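Local coordinates for protein putative xanthine dehydrogenase YAGS fad-binding subunit (Escherichia coli, PDB 5G5G) that binds the molybdenum cofactor of a periplasmic aldehyde oxidase and probably houses the site where aldehydes are oxidised, at residues P28-T32 with G33-Y37; L246-R249 with S250-L254; M359-E362 with I363-E367. All blocks are in the same frame, centred on the assembly; numbering follows the deposited sequence.

In the fold
The three contacts follow one another along the chain, each joining neighbouring residues at a different part of a helix. Contact 1 closes the C-terminal end of the short helix 27-31. Contact 2 starts helix 250-262 just after a loop that lines the pocket of the molybdenum ion. Contact 3 lies within helix 354-372. The centres of contacts 1 and 2 are about 24 Å apart, those of 2 and 3 about 37 Å, and those of 1 and 3 about 42 Å; none touches another. Contact 3 lies across the chain's centre from both others. Contacts 2 and 3 both belong to the first molybdopterin cofactor-binding domain. Contact 2 adjoins the molybdenum pocket, contact 3 is buried within the domain, and contact 1 lies at the interface with another protein chain.

Contact 1 (P28-T32 with G33-Y37); sequences PLKTT and GTARY
Lys30 runs from the end of helix 27-31 past Ala35 and Tyr37. Its CB leads away from 33-37. Its CG then lies 4.1 Å from Ala35 CB. The chain stays extended beyond CG and crosses Tyr37 at about a right angle, with CE 4.0 Å from Tyr37 OH. NZ goes on to a salt bridge with Asp26 and a hydrogen bond to the backbone of another protein chain. Tyr37 OH also bonds to the backbone of that chain. Leu29 CB packs on Ala35 CB, and Leu29 CD2 comes to 3.3 Å from Thr34 OG1. Thr32 OG1 donates to Pro28 O over 2.7 Å. The hydroxyls Thr32 OG1 and Thr34 OG1 are 2.8 Å apart. The chain turns at Gly33, whose phi is +63°. Thr34 N then bonds to Leu29 O at 3.0 Å, and Ala35 N adds a weak bond to the same oxygen. A water joins Lys30 O to Gly33 N, the latter bond weak. The 6→1 bond and the glycine in the left-handed helical conformation are those of a Schellman-type helix C-cap, with water bridging where the second backbone bond would be.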
# COMPACT_ATOMS: atom_id res chain seq x y z
N PRO C 28 9.51 -3.29 -20.92
CA PRO C 28 8.98 -4.44 -21.61
C PRO C 28 8.80 -5.66 -20.68
O PRO C 28 7.77 -6.32 -20.78
CB PRO C 28 9.99 -4.71 -22.69
CG PRO C 28 10.48 -3.31 -23.07
CD PRO C 28 10.60 -2.65 -21.71
N LEU C 29 9.76 -5.94 -19.80
CA LEU C 29 9.58 -7.07 -18.86
C LEU C 29 8.45 -6.81 -17.84
O LEU C 29 7.65 -7.70 -17.57
CB LEU C 29 10.89 -7.41 -18.12
CG LEU C 29 12.02 -7.91 -18.98
CD1 LEU C 29 13.25 -7.98 -18.09
CD2 LEU C 29 11.73 -9.26 -19.58
N LYS C 30 8.37 -5.58 -17.30
CA LYS C 30 7.47 -5.34 -16.22
C LYS C 30 6.00 -5.23 -16.67
O LYS C 30 5.13 -5.45 -15.84
CB LYS C 30 7.86 -4.10 -15.40
CG LYS C 30 9.06 -4.36 -14.50
CD LYS C 30 9.40 -3.11 -13.72
CE LYS C 30 10.49 -3.42 -12.73
NZ LYS C 30 10.84 -2.25 -11.86
N THR C 31 5.75 -4.87 -17.92
CA THR C 31 4.39 -4.70 -18.42
C THR C 31 3.87 -5.99 -19.07
O THR C 31 2.71 -6.06 -19.46
CB THR C 31 4.32 -3.58 -19.46
OG1 THR C 31 5.25 -3.80 -20.55
CG2 THR C 31 4.58 -2.23 -18.82
N THR C 32 4.73 -7.00 -19.19
CA THR C 32 4.36 -8.26 -19.86
C THR C 32 4.38 -9.44 -18.89
O THR C 32 4.29 -10.57 -19.34
CB THR C 32 5.25 -8.59 -21.06
OG1 THR C 32 6.60 -8.74 -20.60
CG2 THR C 32 5.16 -7.51 -22.13
N GLY C 33 4.54 -9.17 -17.59
CA GLY C 33 4.61 -10.24 -16.56
C GLY C 33 5.81 -11.16 -16.73
O GLY C 33 5.75 -12.38 -16.40
N THR C 34 6.90 -10.62 -17.27
CA THR C 34 8.09 -11.45 -17.47
C THR C 34 9.29 -11.09 -16.61
O THR C 34 10.27 -11.83 -16.65
CB THR C 34 8.45 -11.58 -18.94
OG1 THR C 34 8.61 -10.31 -19.56
CG2 THR C 34 7.38 -12.42 -19.68
N ALA C 35 9.20 -10.02 -15.81
CA ALA C 35 10.22 -9.74 -14.82
C ALA C 35 10.00 -10.74 -13.68
O ALA C 35 8.87 -10.81 -13.18
CB ALA C 35 10.04 -8.31 -14.29
N ARG C 36 11.04 -11.42 -13.23
CA ARG C 36 10.88 -12.36 -12.09
C ARG C 36 11.19 -11.71 -10.77
O ARG C 36 12.29 -11.20 -10.53
CB ARG C 36 11.77 -13.58 -12.24
CG ARG C 36 11.63 -14.41 -13.50
CD ARG C 36 10.28 -14.96 -13.73
NE ARG C 36 10.34 -15.76 -14.97
CZ ARG C 36 10.73 -17.03 -15.06
NH1 ARG C 36 10.92 -17.77 -13.96
NH2 ARG C 36 10.86 -17.60 -16.28
N TYR C 37 10.26 -11.89 -9.85
CA TYR C 37 10.41 -11.55 -8.44
C TYR C 37 10.76 -12.83 -7.66
O TYR C 37 10.71 -13.93 -8.18
CB TYR C 37 9.10 -10.87 -7.97
CG TYR C 37 8.81 -9.56 -8.72
CD1 TYR C 37 8.15 -9.58 -9.94
CD2 TYR C 37 9.19 -8.33 -8.20
CE1 TYR C 37 7.92 -8.45 -10.68
CE2 TYR C 37 8.97 -7.16 -8.92
CZ TYR C 37 8.31 -7.22 -10.13
OH TYR C 37 8.06 -6.08 -10.91
O HOH W 1 6.04 -7.03 -13.60
O HOH W 2 3.19 -7.14 -16.08

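Contact 2 (L246-R249 with S250-L254). With MOS (dioxothiomolybdenum(VI) ion), chain Z.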
# COMPACT_ATOMS: atom_id res chain seq x y z
N LEU C 246 15.20 -2.69 3.47
CA LEU C 246 16.60 -2.39 3.69
C LEU C 246 17.37 -3.46 4.37
O LEU C 246 18.57 -3.52 4.21
CB LEU C 246 16.77 -1.14 4.60
CG LEU C 246 16.44 0.19 3.97
CD1 LEU C 246 16.25 1.22 5.05
CD2 LEU C 246 17.52 0.58 2.99
N PHE C 247 16.69 -4.27 5.22
CA PHE C 247 17.36 -5.18 6.09
C PHE C 247 16.90 -6.62 5.86
O PHE C 247 15.79 -6.90 5.39
CB PHE C 247 17.05 -4.79 7.53
CG PHE C 247 17.12 -3.31 7.77
CD1 PHE C 247 18.30 -2.65 7.58
CD2 PHE C 247 15.98 -2.58 8.15
CE1 PHE C 247 18.39 -1.27 7.78
CE2 PHE C 247 16.07 -1.21 8.35
CZ PHE C 247 17.27 -0.56 8.16
N LEU C 248 17.72 -7.54 6.30
CA LEU C 248 17.30 -8.96 6.42
C LEU C 248 16.02 -9.13 7.24
O LEU C 248 15.94 -8.62 8.39
CB LEU C 248 18.43 -9.73 7.10
CG LEU C 248 18.35 -11.25 6.97
CD1 LEU C 248 18.71 -11.60 5.53
CD2 LEU C 248 19.33 -11.84 7.95
N ARG C 249 15.04 -9.87 6.69
CA ARG C 249 13.80 -10.18 7.40
C ARG C 249 13.63 -11.73 7.53
O ARG C 249 14.45 -12.51 7.03
CB ARG C 249 12.63 -9.56 6.66
CG ARG C 249 12.73 -8.05 6.50
CD ARG C 249 11.72 -7.26 7.37
NE ARG C 249 11.98 -7.48 8.77
CZ ARG C 249 12.86 -6.81 9.51
NH1 ARG C 249 13.60 -5.83 8.99
NH2 ARG C 249 13.02 -7.13 10.78
N SER C 250 12.56 -12.14 8.22
CA SER C 250 12.36 -13.52 8.62
C SER C 250 12.26 -14.48 7.41
O SER C 250 12.62 -15.65 7.52
CB SER C 250 11.11 -13.63 9.50
OG SER C 250 9.95 -13.18 8.81
N ASP C 251 11.73 -13.98 6.29
CA ASP C 251 11.61 -14.84 5.07
C ASP C 251 12.97 -15.42 4.60
O ASP C 251 13.08 -16.58 4.20
CB ASP C 251 10.96 -14.09 3.91
CG ASP C 251 11.76 -12.84 3.50
OD1 ASP C 251 12.03 -12.00 4.40
OD2 ASP C 251 12.12 -12.71 2.29
N ALA C 252 13.97 -14.56 4.56
CA ALA C 252 15.31 -14.89 4.10
C ALA C 252 15.99 -15.89 5.05
O ALA C 252 16.56 -16.90 4.63
CB ALA C 252 16.11 -13.61 3.98
N LEU C 253 16.00 -15.56 6.33
CA LEU C 253 16.56 -16.44 7.32
C LEU C 253 15.88 -17.80 7.27
O LEU C 253 16.55 -18.84 7.20
CB LEU C 253 16.46 -15.87 8.72
CG LEU C 253 17.01 -16.81 9.79
CD1 LEU C 253 18.46 -17.16 9.55
CD2 LEU C 253 16.85 -16.23 11.17
N LEU C 254 14.55 -17.80 7.29
CA LEU C 254 13.84 -19.09 7.42
C LEU C 254 13.99 -19.91 6.15
O LEU C 254 14.15 -21.16 6.21
CB LEU C 254 12.39 -18.88 7.82
CG LEU C 254 12.30 -18.49 9.32
CD1 LEU C 254 10.94 -17.97 9.60
CD2 LEU C 254 12.53 -19.65 10.23
MO MOS Z . 14.60 4.63 2.32
S MOS Z . 13.64 4.68 4.43
O1 MOS Z . 14.92 2.87 2.31
O2 MOS Z . 16.21 5.38 3.43
O HOH W 3 10.84 -10.21 9.58
O HOH W 4 14.24 -10.33 3.85
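Arg249 holds the N-cap position of helix 250-262 and meets Asp251, Ala252 and Leu253 through its backbone and CB. Its carbonyl oxygen turns into the first turn of the helix. Leu253 N reaches Arg249 O at 3.5 Å in a straight but weak bond, and Ala252 N gives a second weak one. The Arg249 side chain bends at chi2 and chi3 and leads away from the helix. Ser250 is tied to it through water. One water accepts from both Arg249 NE and Ser250 N, so it bridges the side chain to the first amide of the helix. Leu248 adds the apolar part. Its CG is anti to the backbone N (chi1 -164°), and its CD1 rests on Ala252 CB at 3.6 Å. Leu248 and Leu253 both touch Thr223 of helix 213-224. Asp251 OD1 comes back to 3.4 Å from Arg249 CB; chi1 of 59° helps to bring it there by setting CG between the backbone N and the carbonyl carbon. A second water joins Asp251 OD1 to Arg249 N, while OD2 bonds to Ser195. At the far end of 246-249, Leu246 CD1 lies 3.5 Å from O1 of the dioxothiomolybdenum ion. The arrangement is a helix N-terminus with Arg249 as N-cap and its first amide served by water, and the preceding loop lines the molybdenum pocket through Leu246.

Contact 3 (M359-E362 with I363-E367); sequences MALE and IAIDE
Leu361 CG is anti to the backbone N (chi1 173°) and Ile365 CG1 sits beside its own (chi1 -71°), and with these torsions the two side chains meet. They lie side by side and point the same way, one helical turn apart, with Leu361 CD1 4.0 Å from Ile365 CG1. Ile365 CG1 also lies 3.3 Å from Leu361 O, the oxygen that takes the bond from Ile365 N at 2.8 Å. Ala364 N gives a nearly straight bond to Ala360 O at 3.1 Å. Ile363 N makes a weak bond to the same oxygen. Ile363 N is 4.2 Å from Met359 O, so the usual i to i+4 bond is missing at this turn. Ile363 CG1 and CD1 instead come up to Met359 O, each at 3.4 Å. Asp366 N bonds weakly to Glu362 O. The Glu362 side chain is bent at chi2, and its carboxylate is buried. Its OE1 has a salt bridge with Arg380 and a bond to Ala437 N, its OE2 bonds to Tyr327, and Asp366 pairs with Arg713. The partners of Glu362 would probably favour its charged form. Helix 354-372 is packed on several sides: Ala360 and Ala364 rest on Leu289 of strand 285-293 and on Tyr180 of strand 174-182, while Met359, Glu362, Ile363 and Asp366 touch helix 698-710.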
# COMPACT_ATOMS: atom_id res chain seq x y z
N MET C 359 5.94 16.89 9.09
CA MET C 359 4.48 16.82 9.34
C MET C 359 4.09 17.74 10.53
O MET C 359 3.03 18.35 10.50
CB MET C 359 4.02 15.41 9.61
CG MET C 359 3.88 14.57 8.35
SD MET C 359 3.72 12.80 8.59
CE MET C 359 1.98 12.68 8.93
N ALA C 360 4.98 17.85 11.50
CA ALA C 360 4.83 18.78 12.63
C ALA C 360 5.35 20.20 12.31
O ALA C 360 4.59 21.16 12.49
CB ALA C 360 5.51 18.23 13.86
N LEU C 361 6.63 20.34 11.94
CA LEU C 361 7.22 21.63 11.78
C LEU C 361 6.45 22.53 10.80
O LEU C 361 6.28 23.74 11.06
CB LEU C 361 8.71 21.52 11.35
CG LEU C 361 9.42 22.80 10.99
CD1 LEU C 361 9.49 23.69 12.24
CD2 LEU C 361 10.81 22.46 10.49
N GLU C 362 6.01 21.95 9.68
CA GLU C 362 5.38 22.73 8.61
C GLU C 362 3.94 23.15 8.92
O GLU C 362 3.46 24.14 8.37
CB GLU C 362 5.52 21.99 7.27
CG GLU C 362 6.98 21.86 6.87
CD GLU C 362 7.65 23.22 6.64
OE1 GLU C 362 7.14 23.99 5.78
OE2 GLU C 362 8.70 23.53 7.30
N ILE C 363 3.30 22.49 9.87
CA ILE C 363 2.05 23.07 10.46
C ILE C 363 2.42 24.21 11.41
O ILE C 363 1.79 25.26 11.36
CB ILE C 363 1.17 22.03 11.22
CG1 ILE C 363 0.74 20.91 10.28
CG2 ILE C 363 -0.02 22.71 11.85
CD1 ILE C 363 -0.04 19.76 10.94
N ALA C 364 3.39 24.00 12.29
CA ALA C 364 3.83 25.02 13.25
C ALA C 364 4.22 26.31 12.56
O ALA C 364 3.83 27.40 12.99
CB ALA C 364 4.95 24.50 14.17
N ILE C 365 4.93 26.19 11.43
CA ILE C 365 5.32 27.37 10.68
C ILE C 365 4.07 28.07 10.12
O ILE C 365 3.99 29.30 10.14
CB ILE C 365 6.31 26.96 9.55
CG1 ILE C 365 7.70 26.54 10.12
CG2 ILE C 365 6.51 28.07 8.50
CD1 ILE C 365 8.48 27.61 10.84
N ASP C 366 3.11 27.31 9.60
CA ASP C 366 1.84 27.87 9.14
C ASP C 366 1.15 28.60 10.29
O ASP C 366 0.62 29.70 10.10
CB ASP C 366 0.94 26.80 8.55
CG ASP C 366 -0.13 27.37 7.63
OD1 ASP C 366 0.23 27.97 6.59
OD2 ASP C 366 -1.32 27.20 7.93
N GLU C 367 1.16 28.00 11.49
CA GLU C 367 0.56 28.67 12.68
C GLU C 367 1.26 29.97 13.05
O GLU C 367 0.61 30.97 13.35
CB GLU C 367 0.49 27.74 13.90
CG GLU C 367 -0.35 26.47 13.66
CD GLU C 367 -0.66 25.69 14.92
OE1 GLU C 367 -1.16 26.36 15.84
OE2 GLU C 367 -0.39 24.47 14.97